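Local structure of caspase-3 (Porites astreoides, 6WI4) at residues A14-N19 / S86-G91; F126-Q131 / S167-S172; M184-M189 / K224-F229. The protein probably cleaves target proteins after aspartate residues as a cysteine peptidase of the caspase family, acting in coral apoptosis. All blocks are in the same frame, centred on the assembly; numbering follows the deposited sequence.

Interaction 1. Residues A14-N19 / S86-G91; sequences AVIINN and SILTHG
S86 and V15 meet where one carbonyl oxygen takes two bonds. V15 O accepts from S86 OG at 2.8 Å, the hydroxyl lying in the carbonyl plane on a lone pair, and from S86 N, whose N-H is bent to 136°. S86 OG also rests against I16 CG1, at 3.3 Å. The backbone bonds I17 N to S86 O, L88 N to I17 O and N19 N to L88 O hold a parallel register that pairs I16 with S86, I17 with I87 and N18 with L88. The two strand segments run within 11° of each other. They belong to the main sheet of the caspase α/β fold: helix 36-49 covers the face bearing I16, S86 and L88, and helix 62-73 the face bearing I17 and I87. On that second face, I87 CB stands 4.1 Å from I17 O. I87 CG1, anti to the backbone N (chi1 -173°), comes closer to I17 O, at 3.6 Å, and lies beside I17 CB. The tip, I87 CD1, ends 3.9 Å from I17 CG2, the two side chains crossing at a slant. On the other face L88 CD1 touches N18 OD1 at 3.5 Å, an oxygen hydrogen-bonded to T36 OG1.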
loop_
_atom_site.group_PDB
_atom_site.type_symbol
_atom_site.label_atom_id
_atom_site.label_comp_id
_atom_site.label_asym_id
_atom_site.label_seq_id
_atom_site.Cartn_x
_atom_site.Cartn_y
_atom_site.Cartn_z
ATOM N N ALA A 14 3.050 4.094 -10.805
ATOM C CA ALA A 14 2.338 3.625 -9.619
ATOM C C ALA A 14 1.620 2.336 -9.980
ATOM O O ALA A 14 0.711 2.345 -10.814
ATOM C CB ALA A 14 1.343 4.671 -9.111
ATOM N N VAL A 15 2.024 1.246 -9.367
ATOM C CA VAL A 15 1.426 -0.066 -9.595
ATOM C C VAL A 15 0.325 -0.320 -8.570
ATOM O O VAL A 15 0.507 -0.072 -7.372
ATOM C CB VAL A 15 2.494 -1.170 -9.509
ATOM C CG1 VAL A 15 1.839 -2.548 -9.588
ATOM C CG2 VAL A 15 3.547 -0.980 -10.590
ATOM N N ILE A 16 -0.813 -0.840 -9.032
ATOM C CA ILE A 16 -1.875 -1.351 -8.162
ATOM C C ILE A 16 -2.140 -2.793 -8.544
ATOM O O ILE A 16 -2.535 -3.069 -9.684
ATOM C CB ILE A 16 -3.173 -0.539 -8.285
ATOM C CG1 ILE A 16 -2.925 0.924 -7.941
ATOM C CG2 ILE A 16 -4.263 -1.144 -7.398
ATOM C CD1 ILE A 16 -4.111 1.807 -8.327
ATOM N N ILE A 17 -1.964 -3.704 -7.595
ATOM C CA ILE A 17 -2.325 -5.104 -7.766
ATOM C C ILE A 17 -3.533 -5.370 -6.882
ATOM O O ILE A 17 -3.473 -5.195 -5.663
ATOM C CB ILE A 17 -1.151 -6.035 -7.443
ATOM C CG1 ILE A 17 -0.026 -5.803 -8.466
ATOM C CG2 ILE A 17 -1.616 -7.486 -7.476
ATOM C CD1 ILE A 17 1.295 -6.449 -8.096
ATOM N N ASN A 18 -4.639 -5.767 -7.503
ATOM C CA ASN A 18 -5.936 -5.884 -6.848
ATOM C C ASN A 18 -6.369 -7.346 -6.892
ATOM O O ASN A 18 -6.851 -7.818 -7.927
ATOM C CB ASN A 18 -6.943 -4.988 -7.561
ATOM C CG ASN A 18 -8.324 -5.087 -6.978
ATOM O OD1 ASN A 18 -8.521 -4.844 -5.790
ATOM N ND2 ASN A 18 -9.301 -5.452 -7.814
ATOM N N ASN A 19 -6.214 -8.070 -5.783
ATOM C CA ASN A 19 -6.559 -9.489 -5.746
ATOM C C ASN A 19 -7.895 -9.676 -5.032
ATOM O O ASN A 19 -8.010 -9.462 -3.818
ATOM C CB ASN A 19 -5.428 -10.294 -5.106
ATOM C CG ASN A 19 -4.295 -10.556 -6.081
ATOM O OD1 ASN A 19 -4.388 -10.213 -7.265
ATOM N ND2 ASN A 19 -3.212 -11.160 -5.593
ATOM N N SER A 86 1.516 -0.750 -4.829
ATOM C CA SER A 86 0.444 -0.995 -3.873
ATOM C C SER A 86 -0.193 -2.341 -4.171
ATOM O O SER A 86 -0.289 -2.757 -5.325
ATOM C CB SER A 86 -0.611 0.128 -3.901
ATOM O OG SER A 86 -1.273 0.187 -5.166
ATOM N N ILE A 87 -0.617 -3.032 -3.120
ATOM C CA ILE A 87 -1.260 -4.322 -3.310
ATOM C C ILE A 87 -2.398 -4.469 -2.315
ATOM O O ILE A 87 -2.286 -4.079 -1.149
ATOM C CB ILE A 87 -0.252 -5.489 -3.215
ATOM C CG1 ILE A 87 -0.939 -6.807 -3.594
ATOM C CG2 ILE A 87 0.406 -5.535 -1.846
ATOM C CD1 ILE A 87 0.048 -7.922 -3.976
ATOM N N LEU A 88 -3.508 -5.008 -2.807
ATOM C CA LEU A 88 -4.739 -5.219 -2.059
ATOM C C LEU A 88 -5.023 -6.712 -2.122
ATOM O O LEU A 88 -5.347 -7.232 -3.195
ATOM C CB LEU A 88 -5.883 -4.407 -2.677
ATOM C CG LEU A 88 -5.543 -3.002 -3.183
ATOM C CD1 LEU A 88 -6.715 -2.468 -4.011
ATOM C CD2 LEU A 88 -5.252 -2.072 -2.007
ATOM N N THR A 89 -4.872 -7.414 -1.002
ATOM C CA THR A 89 -4.912 -8.876 -1.059
ATOM C C THR A 89 -5.047 -9.428 0.357
ATOM O O THR A 89 -5.128 -8.677 1.333
ATOM C CB THR A 89 -3.668 -9.425 -1.777
ATOM O OG1 THR A 89 -3.824 -10.831 -2.021
ATOM C CG2 THR A 89 -2.371 -9.176 -0.987
ATOM N N HIS A 90 -5.079 -10.758 0.463
ATOM C CA HIS A 90 -4.970 -11.403 1.763
ATOM C C HIS A 90 -3.514 -11.417 2.221
ATOM O O HIS A 90 -2.581 -11.285 1.424
ATOM C CB HIS A 90 -5.506 -12.839 1.699
ATOM C CG HIS A 90 -6.997 -12.923 1.780
ATOM N ND1 HIS A 90 -7.702 -12.423 2.847
ATOM C CD2 HIS A 90 -7.916 -13.461 0.943
ATOM C CE1 HIS A 90 -8.994 -12.629 2.665
ATOM N NE2 HIS A 90 -9.150 -13.268 1.519
ATOM N N GLY A 91 -3.321 -11.598 3.523
ATOM C CA GLY A 91 -1.968 -11.728 4.030
ATOM C C GLY A 91 -1.924 -12.389 5.385
ATOM O O GLY A 91 -2.947 -12.662 6.014
#

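Interaction 2. Residues F126-Q131 / S167-S172; sequences FFQACQ and SWFIQS
Q128 OE1 accepts a hydrogen bond from a water at 2.8 Å, and the water accepts from F169 N at 2.9 Å. This water carries the polar link between the end of strand 123-128 and the first turn of helix 168-180; the direct side-chain contacts, including the 3.3 Å approach of Q128 OE1 to S167 OG, are not hydrogen bonds. OE1 itself lies at the edge of the F169 ring, near its plane, and 3.4 Å from F169 CB. The Q128 amide and the F169 ring are turned 44° apart, and the side chains run past one another with opposed directions. With CG anti to the backbone N (chi1 169°) and the chain bent at chi2, the Q128 amide passes alongside S167, CD lying 3.4 Å from S167 CB. S167 is the N-cap of the helix: its OG accepts from I170 N at 3.1 Å and is also hydrogen-bonded to D39 OD2. Nearer the backbone, Q128 CB packs on I170 CG1 at 4.0 Å, while F127 O approaches F169 CE2 at 3.6 Å. Q128 NE2 bonds an acidic side chain of the bound peptide and also S159 OG, consistent with the S1 pocket that holds aspartate in caspases. Q128 to Q131, QACQ, also match the start of the family's QACXG signature. The water at OE1, with S159 and the peptide's acid at NE2, is consistent with an amide held so that NE2 faces the ligand, and the helix N-terminus would tend to polarise the amide, which could make NE2 a somewhat stronger donor.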
loop_
_atom_site.group_PDB
_atom_site.type_symbol
_atom_site.label_atom_id
_atom_site.label_comp_id
_atom_site.label_asym_id
_atom_site.label_seq_id
_atom_site.Cartn_x
_atom_site.Cartn_y
_atom_site.Cartn_z
ATOM N N PHE A 126 2.377 0.511 -0.435
ATOM C CA PHE A 126 1.123 0.554 0.308
ATOM C C PHE A 126 0.519 -0.839 0.347
ATOM O O PHE A 126 0.385 -1.485 -0.697
ATOM C CB PHE A 126 0.119 1.519 -0.329
ATOM C CG PHE A 126 0.614 2.928 -0.456
ATOM C CD1 PHE A 126 1.350 3.325 -1.562
ATOM C CD2 PHE A 126 0.306 3.869 0.519
ATOM C CE1 PHE A 126 1.797 4.632 -1.687
ATOM C CE2 PHE A 126 0.758 5.178 0.402
ATOM C CZ PHE A 126 1.498 5.557 -0.706
ATOM N N PHE A 127 0.122 -1.290 1.533
ATOM C CA PHE A 127 -0.409 -2.638 1.706
ATOM C C PHE A 127 -1.776 -2.578 2.360
ATOM O O PHE A 127 -1.907 -2.042 3.466
ATOM C CB PHE A 127 0.508 -3.492 2.583
ATOM C CG PHE A 127 1.891 -3.646 2.059
ATOM C CD1 PHE A 127 2.176 -4.603 1.106
ATOM C CD2 PHE A 127 2.915 -2.842 2.516
ATOM C CE1 PHE A 127 3.466 -4.743 0.608
ATOM C CE2 PHE A 127 4.216 -2.992 2.034
ATOM C CZ PHE A 127 4.486 -3.944 1.080
ATOM N N GLN A 128 -2.782 -3.172 1.714
ATOM C CA GLN A 128 -4.045 -3.500 2.363
ATOM C C GLN A 128 -4.128 -5.024 2.363
ATOM O O GLN A 128 -4.382 -5.637 1.323
ATOM C CB GLN A 128 -5.238 -2.868 1.655
ATOM C CG GLN A 128 -6.593 -3.394 2.141
ATOM C CD GLN A 128 -6.792 -3.236 3.641
ATOM O OE1 GLN A 128 -6.484 -2.189 4.219
ATOM N NE2 GLN A 128 -7.322 -4.276 4.279
ATOM N N ALA A 129 -3.882 -5.628 3.527
ATOM C CA ALA A 129 -3.798 -7.071 3.699
ATOM C C ALA A 129 -3.706 -7.371 5.184
ATOM O O ALA A 129 -3.230 -6.549 5.973
ATOM C CB ALA A 129 -2.582 -7.668 2.968
ATOM N N CYS A 130 -4.165 -8.555 5.565
ATOM C CA CYS A 130 -3.979 -8.938 6.951
ATOM C C CYS A 130 -2.502 -9.165 7.231
ATOM O O CYS A 130 -1.716 -9.480 6.333
ATOM C CB CYS A 130 -4.792 -10.187 7.260
ATOM S SG CYS A 130 -6.546 -9.865 7.369
ATOM N N GLN A 131 -2.121 -8.965 8.494
ATOM C CA GLN A 131 -0.746 -9.156 8.943
ATOM C C GLN A 131 -0.690 -10.196 10.054
ATOM O O GLN A 131 0.254 -10.217 10.847
ATOM C CB GLN A 131 -0.141 -7.818 9.384
ATOM C CG GLN A 131 -0.001 -6.831 8.218
ATOM C CD GLN A 131 0.402 -5.415 8.627
ATOM O OE1 GLN A 131 -0.226 -4.439 8.201
ATOM N NE2 GLN A 131 1.463 -5.291 9.417
ATOM N N SER A 167 -11.842 -0.802 2.118
ATOM C CA SER A 167 -11.153 -1.025 3.382
ATOM C C SER A 167 -11.021 0.258 4.195
ATOM O O SER A 167 -10.969 1.373 3.660
ATOM C CB SER A 167 -9.768 -1.639 3.157
ATOM O OG SER A 167 -8.885 -0.719 2.532
ATOM N N TRP A 168 -10.957 0.080 5.515
ATOM C CA TRP A 168 -10.776 1.208 6.415
ATOM C C TRP A 168 -9.527 1.995 6.052
ATOM O O TRP A 168 -9.550 3.225 5.978
ATOM C CB TRP A 168 -10.652 0.715 7.852
ATOM C CG TRP A 168 -11.861 0.045 8.388
ATOM C CD1 TRP A 168 -13.070 -0.112 7.765
ATOM C CD2 TRP A 168 -11.988 -0.558 9.677
ATOM N NE1 TRP A 168 -13.941 -0.781 8.600
ATOM C CE2 TRP A 168 -13.296 -1.064 9.777
ATOM C CE3 TRP A 168 -11.116 -0.716 10.759
ATOM C CZ2 TRP A 168 -13.755 -1.716 10.921
ATOM C CZ3 TRP A 168 -11.565 -1.372 11.884
ATOM C CH2 TRP A 168 -12.873 -1.861 11.960
ATOM N N PHE A 169 -8.421 1.291 5.818
ATOM C CA PHE A 169 -7.160 1.966 5.534
ATOM C C PHE A 169 -7.211 2.729 4.215
ATOM O O PHE A 169 -6.845 3.907 4.164
ATOM C CB PHE A 169 -6.038 0.934 5.530
ATOM C CG PHE A 169 -4.684 1.473 5.172
ATOM C CD1 PHE A 169 -4.063 2.425 5.964
ATOM C CD2 PHE A 169 -4.012 0.969 4.072
ATOM C CE1 PHE A 169 -2.805 2.891 5.644
ATOM C CE2 PHE A 169 -2.744 1.427 3.740
ATOM C CZ PHE A 169 -2.142 2.388 4.529
ATOM N N ILE A 170 -7.641 2.078 3.128
ATOM C CA ILE A 170 -7.596 2.760 1.836
ATOM C C ILE A 170 -8.638 3.876 1.777
ATOM O O ILE A 170 -8.367 4.948 1.219
ATOM C CB ILE A 170 -7.747 1.757 0.676
ATOM C CG1 ILE A 170 -6.595 0.746 0.679
ATOM C CG2 ILE A 170 -7.797 2.500 -0.665
ATOM C CD1 ILE A 170 -5.201 1.368 0.488
ATOM N N GLN A 171 -9.834 3.655 2.354
ATOM C CA GLN A 171 -10.824 4.729 2.489
ATOM C C GLN A 171 -10.211 5.942 3.179
ATOM O O GLN A 171 -10.405 7.091 2.756
ATOM C CB GLN A 171 -12.040 4.262 3.312
ATOM C CG GLN A 171 -13.106 3.412 2.628
ATOM C CD GLN A 171 -14.344 3.210 3.520
ATOM O OE1 GLN A 171 -15.198 4.101 3.622
ATOM N NE2 GLN A 171 -14.437 2.044 4.174
ATOM N N SER A 172 -9.500 5.697 4.279
ATOM C CA SER A 172 -8.930 6.784 5.061
ATOM C C SER A 172 -7.762 7.427 4.332
ATOM O O SER A 172 -7.595 8.652 4.367
ATOM C CB SER A 172 -8.474 6.267 6.429
ATOM O OG SER A 172 -9.576 5.768 7.176
HETATM O O HOH W 1 -8.124 -1.523 6.354
#

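Interaction 3. Residues M184-M189 / K224-F229; sequences MDILRM and KELYFF
D185 lays its CB over the centre of one face of the Y227 ring, a CH-pi contact 3.9 Å from CB to the ring centroid and only 11° off the normal. Its chi1 of 71° puts CG between the backbone N and the carbonyl carbon, and from there OD1 caps helix 186-197. R188 N reaches OD1 at 3.2 Å from above the carboxylate plane, and L187 N adds a weak bond. A water that donates to OD1 accepts from L226 N at 3.0 Å, tying the cap to the chain after strand 217-220. Beside it, I186 N bonds directly to L226 O at 2.9 Å. I186 then splits its branches: CG2 packs on L226 CB at 3.7 Å, while CD1, at the end of the other branch, reaches F228 CZ at 4.0 Å. M189 meets the same ring differently. A bend at chi3 (-69°) brings its CE to the ring edge, in plane, 3.8 Å from F228 CE2, while L226 CD2 sits over the centre of one face. F177 of helix 168-180 and M124 of strand 123-128 also pack against this apolar group. E225 crosses D185 at a slant, CG to CG, with the charged oxygens apart. Two backbone N-H groups and a water thus converge on OD1 at a helix start, which would be expected to stabilise an ionised D185 despite the like charge of E225.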
loop_
_atom_site.group_PDB
_atom_site.type_symbol
_atom_site.label_atom_id
_atom_site.label_comp_id
_atom_site.label_asym_id
_atom_site.label_seq_id
_atom_site.Cartn_x
_atom_site.Cartn_y
_atom_site.Cartn_z
ATOM N N MET A 184 0.984 18.766 2.683
ATOM C CA MET A 184 1.402 17.987 3.843
ATOM C C MET A 184 2.279 16.812 3.422
ATOM O O MET A 184 1.955 16.098 2.469
ATOM C CB MET A 184 0.173 17.481 4.608
ATOM C CG MET A 184 0.491 16.835 5.934
ATOM S SD MET A 184 -0.999 16.325 6.790
ATOM C CE MET A 184 -1.654 17.927 7.244
ATOM N N ASP A 185 3.372 16.593 4.153
ATOM C CA ASP A 185 4.312 15.543 3.781
ATOM C C ASP A 185 3.729 14.176 4.127
ATOM O O ASP A 185 2.787 14.058 4.914
ATOM C CB ASP A 185 5.663 15.749 4.469
ATOM C CG ASP A 185 5.598 15.475 5.951
ATOM O OD1 ASP A 185 5.797 14.310 6.351
ATOM O OD2 ASP A 185 5.340 16.423 6.721
ATOM N N ILE A 186 4.289 13.126 3.513
ATOM C CA ILE A 186 3.602 11.834 3.548
ATOM C C ILE A 186 3.548 11.257 4.961
ATOM O O ILE A 186 2.570 10.597 5.319
ATOM C CB ILE A 186 4.238 10.840 2.560
ATOM C CG1 ILE A 186 3.244 9.700 2.286
ATOM C CG2 ILE A 186 5.571 10.309 3.076
ATOM C CD1 ILE A 186 3.700 8.751 1.162
ATOM N N LEU A 187 4.584 11.465 5.781
ATOM C CA LEU A 187 4.534 10.878 7.120
ATOM C C LEU A 187 3.459 11.546 7.962
ATOM O O LEU A 187 2.733 10.877 8.704
ATOM C CB LEU A 187 5.896 10.965 7.808
ATOM C CG LEU A 187 7.012 10.121 7.196
ATOM C CD1 LEU A 187 8.207 10.139 8.123
ATOM C CD2 LEU A 187 6.575 8.677 6.956
ATOM N N ARG A 188 3.316 12.864 7.840
ATOM C CA ARG A 188 2.227 13.537 8.538
ATOM C C ARG A 188 0.869 13.067 8.039
ATOM O O ARG A 188 -0.064 12.893 8.832
ATOM C CB ARG A 188 2.365 15.046 8.374
ATOM C CG ARG A 188 3.506 15.604 9.178
ATOM C CD ARG A 188 3.219 17.004 9.652
ATOM N NE ARG A 188 4.317 17.477 10.483
ATOM C CZ ARG A 188 4.372 18.684 11.024
ATOM N NH1 ARG A 188 5.416 19.024 11.769
ATOM N NH2 ARG A 188 3.382 19.546 10.817
ATOM N N MET A 189 0.738 12.847 6.727
ATOM C CA MET A 189 -0.534 12.364 6.208
ATOM C C MET A 189 -0.825 10.961 6.718
ATOM O O MET A 189 -1.958 10.661 7.106
ATOM C CB MET A 189 -0.541 12.395 4.681
ATOM C CG MET A 189 -0.560 13.804 4.122
ATOM S SD MET A 189 -1.123 13.896 2.405
ATOM C CE MET A 189 0.253 13.095 1.583
ATOM N N LYS A 224 14.287 12.405 3.847
ATOM C CA LYS A 224 13.771 13.744 3.624
ATOM C C LYS A 224 12.261 13.699 3.798
ATOM O O LYS A 224 11.658 12.624 3.821
ATOM C CB LYS A 224 14.131 14.253 2.219
ATOM C CG LYS A 224 15.610 14.179 1.878
ATOM C CD LYS A 224 15.867 14.617 0.439
ATOM C CE LYS A 224 17.323 14.450 0.074
ATOM N NZ LYS A 224 17.560 14.748 -1.371
ATOM N N GLU A 225 11.646 14.879 3.896
ATOM C CA GLU A 225 10.193 14.963 3.805
ATOM C C GLU A 225 9.754 14.700 2.369
ATOM O O GLU A 225 10.405 15.135 1.411
ATOM C CB GLU A 225 9.694 16.332 4.270
ATOM C CG GLU A 225 9.445 16.417 5.765
ATOM C CD GLU A 225 10.718 16.622 6.549
ATOM O OE1 GLU A 225 11.291 17.728 6.459
ATOM O OE2 GLU A 225 11.146 15.677 7.248
ATOM N N LEU A 226 8.657 13.971 2.220
ATOM C CA LEU A 226 8.085 13.675 0.910
ATOM C C LEU A 226 6.829 14.525 0.763
ATOM O O LEU A 226 5.778 14.195 1.311
ATOM C CB LEU A 226 7.779 12.188 0.760
ATOM C CG LEU A 226 7.591 11.602 -0.645
ATOM C CD1 LEU A 226 7.469 10.088 -0.555
ATOM C CD2 LEU A 226 6.396 12.186 -1.362
ATOM N N TYR A 227 6.951 15.618 0.021
ATOM C CA TYR A 227 5.815 16.420 -0.404
ATOM C C TYR A 227 5.496 16.086 -1.852
ATOM O O TYR A 227 6.387 16.114 -2.706
ATOM C CB TYR A 227 6.121 17.913 -0.290
ATOM C CG TYR A 227 6.248 18.459 1.112
ATOM C CD1 TYR A 227 5.123 18.867 1.820
ATOM C CD2 TYR A 227 7.487 18.605 1.705
ATOM C CE1 TYR A 227 5.235 19.393 3.093
ATOM C CE2 TYR A 227 7.608 19.131 2.979
ATOM C CZ TYR A 227 6.478 19.519 3.664
ATOM O OH TYR A 227 6.586 20.039 4.935
ATOM N N PHE A 228 4.228 15.773 -2.127
ATOM C CA PHE A 228 3.838 15.480 -3.502
ATOM C C PHE A 228 3.808 16.734 -4.372
ATOM O O PHE A 228 3.936 16.621 -5.595
ATOM C CB PHE A 228 2.485 14.757 -3.519
ATOM C CG PHE A 228 2.576 13.329 -3.061
ATOM C CD1 PHE A 228 3.099 12.359 -3.889
ATOM C CD2 PHE A 228 2.182 12.974 -1.784
ATOM C CE1 PHE A 228 3.206 11.045 -3.469
ATOM C CE2 PHE A 228 2.288 11.663 -1.351
ATOM C CZ PHE A 228 2.796 10.699 -2.183
ATOM N N PHE A 229 3.688 17.917 -3.774
ATOM C CA PHE A 229 3.666 19.182 -4.514
ATOM C C PHE A 229 4.515 20.187 -3.756
ATOM O O PHE A 229 4.001 21.119 -3.129
ATOM C CB PHE A 229 2.231 19.668 -4.705
ATOM C CG PHE A 229 1.386 18.694 -5.475
ATOM C CD1 PHE A 229 1.415 18.686 -6.860
ATOM C CD2 PHE A 229 0.601 17.761 -4.815
ATOM C CE1 PHE A 229 0.654 17.777 -7.582
ATOM C CE2 PHE A 229 -0.168 16.837 -5.535
ATOM C CZ PHE A 229 -0.137 16.849 -6.917
HETATM O O HOH W 2 2.215 15.916 -0.229
HETATM O O HOH W 3 7.411 12.819 4.683
HETATM O O HOH W 4 3.753 18.830 6.265
#

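How the interactions relate
Interactions 1 and 2 lie in the core, each centred about 7 Å from the centre of the chain, whereas interaction 3, about 16 Å out, mixes buried residues with partly exposed ones. The first two share a sheet: strands 83-88 and 123-128 are neighbours, and Q128 N and O both probably bond the backbone of 86-91, at I87 and T89. Interactions 2 and 3 involve successive helices, 168-180 and 186-197, at their N-terminal ends. The chemistry shifts accordingly. Strand pairing relies on direct backbone bonds, the strand-helix contact on one bridging water near the bound peptide, and the outer contact on a carboxylate cap, several waters and an apolar cluster.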